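Local coordinates for hypothetical protein (Bacteroides thetaiotaomicron, PDB 2OBB), which is of unknown function but binds a magnesium ion and is probably a hydrolase of the HAD type, at residues Phe10-Val15 and Ala57-Cys61. Sequence-based numbering, arbitrary orientation.
With MG (magnesium ion), chain B.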
loop_
_atom_site.group_PDB
_atom_site.type_symbol
_atom_site.label_atom_id
_atom_site.label_comp_id
_atom_site.label_asym_id
_atom_site.label_seq_id
_atom_site.Cartn_x
_atom_site.Cartn_y
_atom_site.Cartn_z
ATOM N N PHE A 10 7.137 3.054 -7.425
ATOM C CA PHE A 10 7.760 3.424 -8.663
ATOM C C PHE A 10 7.349 2.504 -9.817
ATOM O O PHE A 10 6.579 2.945 -10.701
ATOM C CB PHE A 10 9.280 3.496 -8.512
ATOM C CG PHE A 10 9.986 4.014 -9.732
ATOM C CD1 PHE A 10 9.786 5.327 -10.171
ATOM C CD2 PHE A 10 10.882 3.207 -10.433
ATOM C CE1 PHE A 10 10.465 5.830 -11.301
ATOM C CE2 PHE A 10 11.565 3.705 -11.576
ATOM C CZ PHE A 10 11.352 5.013 -12.001
ATOM N N ASP A 11 7.847 1.255 -9.826
ATOM C CA ASP A 11 7.589 0.349 -10.950
ATOM C C ASP A 11 6.132 -0.115 -11.056
ATOM O O ASP A 11 5.561 -0.678 -10.101
ATOM C CB ASP A 11 8.505 -0.869 -10.913
ATOM C CG ASP A 11 9.964 -0.500 -10.777
ATOM O OD1 ASP A 11 10.609 -0.168 -11.796
ATOM O OD2 ASP A 11 10.466 -0.550 -9.636
ATOM N N GLY A 12 5.542 0.113 -12.228
ATOM C CA GLY A 12 4.143 -0.218 -12.470
ATOM C C GLY A 12 3.205 0.907 -12.054
ATOM O O GLY A 12 2.006 0.838 -12.304
ATOM N N THR A 13 3.760 1.932 -11.406
ATOM C CA THR A 13 2.986 3.036 -10.872
ATOM C C THR A 13 3.310 4.363 -11.551
ATOM O O THR A 13 2.415 5.044 -12.020
ATOM C CB THR A 13 3.202 3.181 -9.342
ATOM O OG1 THR A 13 2.888 1.941 -8.706
ATOM C CG2 THR A 13 2.312 4.289 -8.742
ATOM N N ILE A 14 4.591 4.745 -11.539
ATOM C CA ILE A 14 5.076 5.951 -12.201
ATOM C C ILE A 14 5.583 5.588 -13.616
ATOM O O ILE A 14 5.428 6.379 -14.566
ATOM C CB ILE A 14 6.211 6.635 -11.363
ATOM C CG1 ILE A 14 5.667 7.199 -10.035
ATOM C CG2 ILE A 14 6.887 7.780 -12.145
ATOM C CD1 ILE A 14 6.726 7.808 -9.140
ATOM N N VAL A 15 6.209 4.396 -13.741
ATOM C CA VAL A 15 6.652 3.876 -15.040
ATOM C C VAL A 15 6.085 2.488 -15.274
ATOM O O VAL A 15 5.745 1.810 -14.318
ATOM C CB VAL A 15 8.197 3.818 -15.152
ATOM C CG1 VAL A 15 8.765 5.210 -15.172
ATOM C CG2 VAL A 15 8.815 2.983 -13.997
ATOM N N ALA A 57 16.066 5.269 -9.956
ATOM C CA ALA A 57 14.672 5.750 -9.926
ATOM C C ALA A 57 14.613 7.221 -9.558
ATOM O O ALA A 57 13.854 7.984 -10.157
ATOM C CB ALA A 57 13.782 4.915 -8.979
ATOM N N ILE A 58 15.429 7.632 -8.588
ATOM C CA ILE A 58 15.422 9.026 -8.133
ATOM C C ILE A 58 15.932 9.991 -9.211
ATOM O O ILE A 58 15.342 11.076 -9.430
ATOM C CB ILE A 58 16.239 9.180 -6.840
ATOM C CG1 ILE A 58 15.439 8.628 -5.668
ATOM C CG2 ILE A 58 16.595 10.638 -6.580
ATOM C CD1 ILE A 58 16.325 8.185 -4.491
ATOM N N GLU A 59 17.024 9.629 -9.879
ATOM C CA GLU A 59 17.554 10.503 -10.921
ATOM C C GLU A 59 16.603 10.601 -12.113
ATOM O O GLU A 59 16.437 11.675 -12.690
ATOM C CB GLU A 59 18.973 10.112 -11.358
ATOM C CG GLU A 59 20.051 11.068 -10.837
ATOM C CD GLU A 59 20.069 12.433 -11.543
ATOM O OE1 GLU A 59 19.481 12.576 -12.638
ATOM O OE2 GLU A 59 20.695 13.370 -11.002
ATOM N N TRP A 60 15.977 9.483 -12.468
ATOM C CA TRP A 60 15.001 9.485 -13.544
ATOM C C TRP A 60 13.869 10.477 -13.199
ATOM O O TRP A 60 13.403 11.236 -14.061
ATOM C CB TRP A 60 14.465 8.057 -13.751
ATOM C CG TRP A 60 13.494 7.927 -14.872
ATOM C CD1 TRP A 60 13.758 7.521 -16.156
ATOM C CD2 TRP A 60 12.090 8.247 -14.827
ATOM N NE1 TRP A 60 12.595 7.564 -16.914
ATOM C CE2 TRP A 60 11.559 7.999 -16.119
ATOM C CE3 TRP A 60 11.247 8.736 -13.831
ATOM C CZ2 TRP A 60 10.204 8.209 -16.432
ATOM C CZ3 TRP A 60 9.876 8.932 -14.136
ATOM C CH2 TRP A 60 9.383 8.678 -15.435
ATOM N N CYS A 61 13.452 10.493 -11.934
ATOM C CA CYS A 61 12.431 11.453 -11.512
ATOM C C CYS A 61 12.948 12.879 -11.479
ATOM O O CYS A 61 12.274 13.791 -11.971
ATOM C CB CYS A 61 11.832 11.085 -10.164
ATOM S SG CYS A 61 10.898 9.554 -10.235
HETATM MG MG MG B . 4.816 -1.460 -8.542
HETATM O O HOH W 1 4.152 -1.994 -6.592
HETATM O O HOH W 2 6.575 -2.005 -7.720
HETATM O O HOH W 3 4.521 -3.334 -9.479
#
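The phenyl ring of F10 lies between A57 and V15, a compact example of how a metal-binding loop is packed against a helix largely by aromatic and aliphatic side chains. A57 CB sits almost over the middle of one face, 3.7 Å from the F10 ring centroid and 14° off its normal, a CH-pi contact; on the opposite face V15 CG2, from the same loop, covers the rim. The ring of F10 is carried toward the helix because chi1 (-174°) sets CG anti to the backbone N; its edge turns to the face of W60 in an offset T-shaped pair, planes at 73°. C61 SG approaches the same F10 ring obliquely, 3.9 Å from CE1. This is the tight part of the contact. Replacing F10 by an alanine would remove the ring and is likely to open a gap between A57 and V15, leaving the face of W60 without its aromatic partner.

At the indole the packing stays close where V15 CG1 lies over the face of the six-membered ring, 3.5 Å from W60 CH2. The looser place is I14 CG2, which reaches CZ3 alone, and W60 is the one touching residue that is partly exposed.

No hydrogen bond joins the two segments. The loop holds its own turn: F10 O accepts from both I14 N (2.8 Å) and T13 N, while D11 O binds magnesium at 1.9 Å, alongside D9 and D97, in an arrangement consistent with the DxDx(T/V) motif of HAD proteins. In the fold, the loop follows strand 5-8 of the parallel sheet and meets helix 51-62; L45 of strand 42-45 also touches F10, and helix 29-38 contributes L33 against I14 and V30 against W60.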